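Local coordinates for conserved hypothetical protein (PDB 2GK4), which is of unknown function but probably takes part in coenzyme A biosynthesis, at residues T98-M102 with E116-K120. Coordinates in Å, arbitrary orientation, origin at the centre of the assembly. Residue numbers count along the deposited sequence, not the author numbering.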
ATOM      1  N   THR A  98       6.648   4.212 -11.945  1.00 22.03           N
ATOM      2  CA  THR A  98       7.052   4.766 -10.675  1.00 22.05           C
ATOM      3  C   THR A  98       6.863   6.295 -10.638  1.00 22.01           C
ATOM      4  O   THR A  98       7.096   6.976 -11.645  1.00 20.29           O
ATOM      5  CB  THR A  98       8.502   4.337 -10.372  1.00 23.09           C
ATOM      6  OG1 THR A  98       8.805   4.622  -9.005  1.00 24.51           O
ATOM      7  CG2 THR A  98       9.525   4.979 -11.362  1.00 22.84           C
ATOM      8  N   PRO A  99       6.418   6.837  -9.484  1.00 22.07           N
ATOM      9  CA  PRO A  99       6.160   8.262  -9.337  1.00 21.75           C
ATOM     10  C   PRO A  99       7.363   9.128  -9.691  1.00 22.77           C
ATOM     11  O   PRO A  99       8.511   8.780  -9.363  1.00 21.89           O
ATOM     12  CB  PRO A  99       5.862   8.404  -7.836  1.00 22.41           C
ATOM     13  CG  PRO A  99       5.244   7.114  -7.474  1.00 22.47           C
ATOM     14  CD  PRO A  99       6.079   6.102  -8.238  1.00 22.58           C
ATOM     15  N   VAL A 100       7.099  10.253 -10.368  1.00 22.45           N
ATOM     16  CA  VAL A 100       8.138  11.228 -10.636  1.00 22.74           C
ATOM     17  C   VAL A 100       7.797  12.566  -9.968  1.00 24.16           C
ATOM     18  O   VAL A 100       8.609  13.133  -9.217  1.00 24.93           O
ATOM     19  CB  VAL A 100       8.363  11.426 -12.162  1.00 22.61           C
ATOM     20  CG1 VAL A 100       9.352  12.588 -12.426  1.00 22.69           C
ATOM     21  CG2 VAL A 100       8.885  10.140 -12.788  1.00 21.78           C
ATOM     22  N   TYR A 101       6.576  13.034 -10.193  1.00 24.09           N
ATOM     23  CA  TYR A 101       6.198  14.383  -9.787  1.00 25.99           C
ATOM     24  C   TYR A 101       4.718  14.442  -9.483  1.00 26.30           C
ATOM     25  O   TYR A 101       3.899  13.968 -10.265  1.00 26.43           O
ATOM     26  CB  TYR A 101       6.533  15.356 -10.910  1.00 25.88           C
ATOM     27  CG  TYR A 101       6.339  16.816 -10.581  1.00 27.29           C
ATOM     28  CD1 TYR A 101       5.344  17.554 -11.208  1.00 28.48           C
ATOM     29  CD2 TYR A 101       7.174  17.468  -9.671  1.00 29.48           C
ATOM     30  CE1 TYR A 101       5.175  18.927 -10.932  1.00 29.27           C
ATOM     31  CE2 TYR A 101       7.015  18.842  -9.397  1.00 30.77           C
ATOM     32  CZ  TYR A 101       6.004  19.555 -10.027  1.00 29.79           C
ATOM     33  OH  TYR A 101       5.831  20.918  -9.784  1.00 31.24           O
HETATM   34  N   MSE A 102       4.388  15.029  -8.337  1.00 27.45           N
HETATM   35  CA  MSE A 102       3.014  15.121  -7.864  1.00 28.52           C
HETATM   36  C   MSE A 102       2.684  16.594  -7.673  1.00 28.55           C
HETATM   37  O   MSE A 102       3.423  17.315  -7.005  1.00 27.88           O
HETATM   38  CB  MSE A 102       2.894  14.390  -6.524  1.00 30.36           C
HETATM   39  CG  MSE A 102       1.651  14.702  -5.699  1.00 35.19           C
HETATM   40 SE   MSE A 102       0.265  13.415  -6.018  0.65 51.12          SE
HETATM   41  CE  MSE A 102      -0.464  14.112  -7.309  1.00 42.42           C
ATOM     42  N   GLU A 116       7.567  18.669 -19.419  1.00 31.22           N
ATOM     43  CA  GLU A 116       8.370  19.483 -18.482  1.00 32.11           C
ATOM     44  C   GLU A 116       8.374  18.856 -17.082  1.00 31.15           C
ATOM     45  O   GLU A 116       9.363  18.944 -16.369  1.00 31.28           O
ATOM     46  CB  GLU A 116       7.889  20.941 -18.386  1.00 31.77           C
ATOM     47  CG  GLU A 116       6.627  21.175 -17.506  1.00 34.31           C
ATOM     48  CD  GLU A 116       6.208  22.668 -17.361  1.00 35.35           C
ATOM     49  OE1 GLU A 116       6.956  23.455 -16.735  1.00 40.42           O
ATOM     50  OE2 GLU A 116       5.107  23.044 -17.830  1.00 36.55           O
ATOM     51  N   PHE A 117       7.266  18.214 -16.724  1.00 30.12           N
ATOM     52  CA  PHE A 117       7.066  17.700 -15.369  1.00 30.48           C
ATOM     53  C   PHE A 117       7.938  16.492 -15.054  1.00 29.98           C
ATOM     54  O   PHE A 117       8.166  16.176 -13.876  1.00 30.36           O
ATOM     55  CB  PHE A 117       5.591  17.384 -15.124  1.00 29.40           C
ATOM     56  CG  PHE A 117       4.705  18.609 -15.101  1.00 29.60           C
ATOM     57  CD1 PHE A 117       3.676  18.750 -16.013  1.00 30.17           C
ATOM     58  CD2 PHE A 117       4.903  19.608 -14.171  1.00 30.58           C
ATOM     59  CE1 PHE A 117       2.857  19.882 -16.004  1.00 31.16           C
ATOM     60  CE2 PHE A 117       4.089  20.740 -14.144  1.00 31.71           C
ATOM     61  CZ  PHE A 117       3.067  20.877 -15.066  1.00 29.15           C
ATOM     62  N   LEU A 118       8.452  15.840 -16.091  1.00 30.48           N
ATOM     63  CA  LEU A 118       9.295  14.654 -15.891  1.00 31.88           C
ATOM     64  C   LEU A 118      10.703  14.992 -15.410  1.00 32.93           C
ATOM     65  O   LEU A 118      11.448  14.097 -14.957  1.00 32.96           O
ATOM     66  CB  LEU A 118       9.416  13.819 -17.164  1.00 31.85           C
ATOM     67  CG  LEU A 118       8.185  13.448 -17.978  1.00 33.78           C
ATOM     68  CD1 LEU A 118       8.595  12.524 -19.130  1.00 36.25           C
ATOM     69  CD2 LEU A 118       7.149  12.799 -17.114  1.00 32.05           C
ATOM     70  N   SER A 119      11.080  16.262 -15.539  1.00 33.64           N
ATOM     71  CA  SER A 119      12.418  16.685 -15.163  1.00 34.78           C
ATOM     72  C   SER A 119      12.400  17.534 -13.894  1.00 34.74           C
ATOM     73  O   SER A 119      13.412  18.150 -13.532  1.00 35.28           O
ATOM     74  CB  SER A 119      13.075  17.434 -16.311  1.00 35.04           C
ATOM     75  OG  SER A 119      12.420  18.664 -16.500  1.00 37.73           O
ATOM     76  N   LYS A 120      11.247  17.549 -13.222  1.00 34.85           N
ATOM     77  CA  LYS A 120      11.046  18.282 -11.967  1.00 34.84           C
ATOM     78  C   LYS A 120      11.055  17.360 -10.737  1.00 35.07           C
ATOM     79  O   LYS A 120      10.887  16.137 -10.851  1.00 34.23           O
ATOM     80  CB  LYS A 120       9.717  19.053 -11.999  1.00 35.10           C
ATOM     81  CG  LYS A 120       9.647  20.154 -13.049  1.00 36.67           C
ATOM     82  CD  LYS A 120       8.499  21.102 -12.744  1.00 41.10           C
ATOM     83  CE  LYS A 120       8.018  21.835 -13.996  1.00 45.34           C
ATOM     84  NZ  LYS A 120       9.011  22.808 -14.595  1.00 47.71           N
TER
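A classic beta bulge in strand 97-104 is packed here against 3-10 residues 116-118 and the residues that follow them. The strand pairs antiparallel with strand 133-140 in a two-stranded arm that projects from the Rossmann-like body. At the bulge, Val100 and Tyr101 both face Phe137 of the partner strand. Both also point their CA-CB bonds toward residues 116-120.

No hydrogen bond joins the two segments; the contact rests on van der Waals packing. The rings of Tyr101 and Phe117 meet rim to rim, with planes 15° apart and centroids 5.5 Å apart. Tyr101 CE1 comes within 3.3 Å of Phe117 CD2. The Phe117 ring also stacks on Phe137, so the turn contacts both strands of the arm. Val100 CG1 lies against the turn backbone, 3.6 Å from Leu118 O. The Leu118 CA-CB bond points away from the strand, and its side chain packs on Val133 of the second subunit.

Two polar bonds close the turn itself. Ser119 N donates to Glu116 O at 3.3 Å, and Lys120 NZ forms a salt bridge with Glu116 OE1 at 3.0 Å. On the strand side, Tyr101 OH is hydrogen-bonded to Glu107 OE1 in helix 105-110.

A CH-pi contact completes the interface: Lys120 CB sits over one face of the Tyr101 ring, 4.0 Å from the ring centroid and 23° off the ring normal.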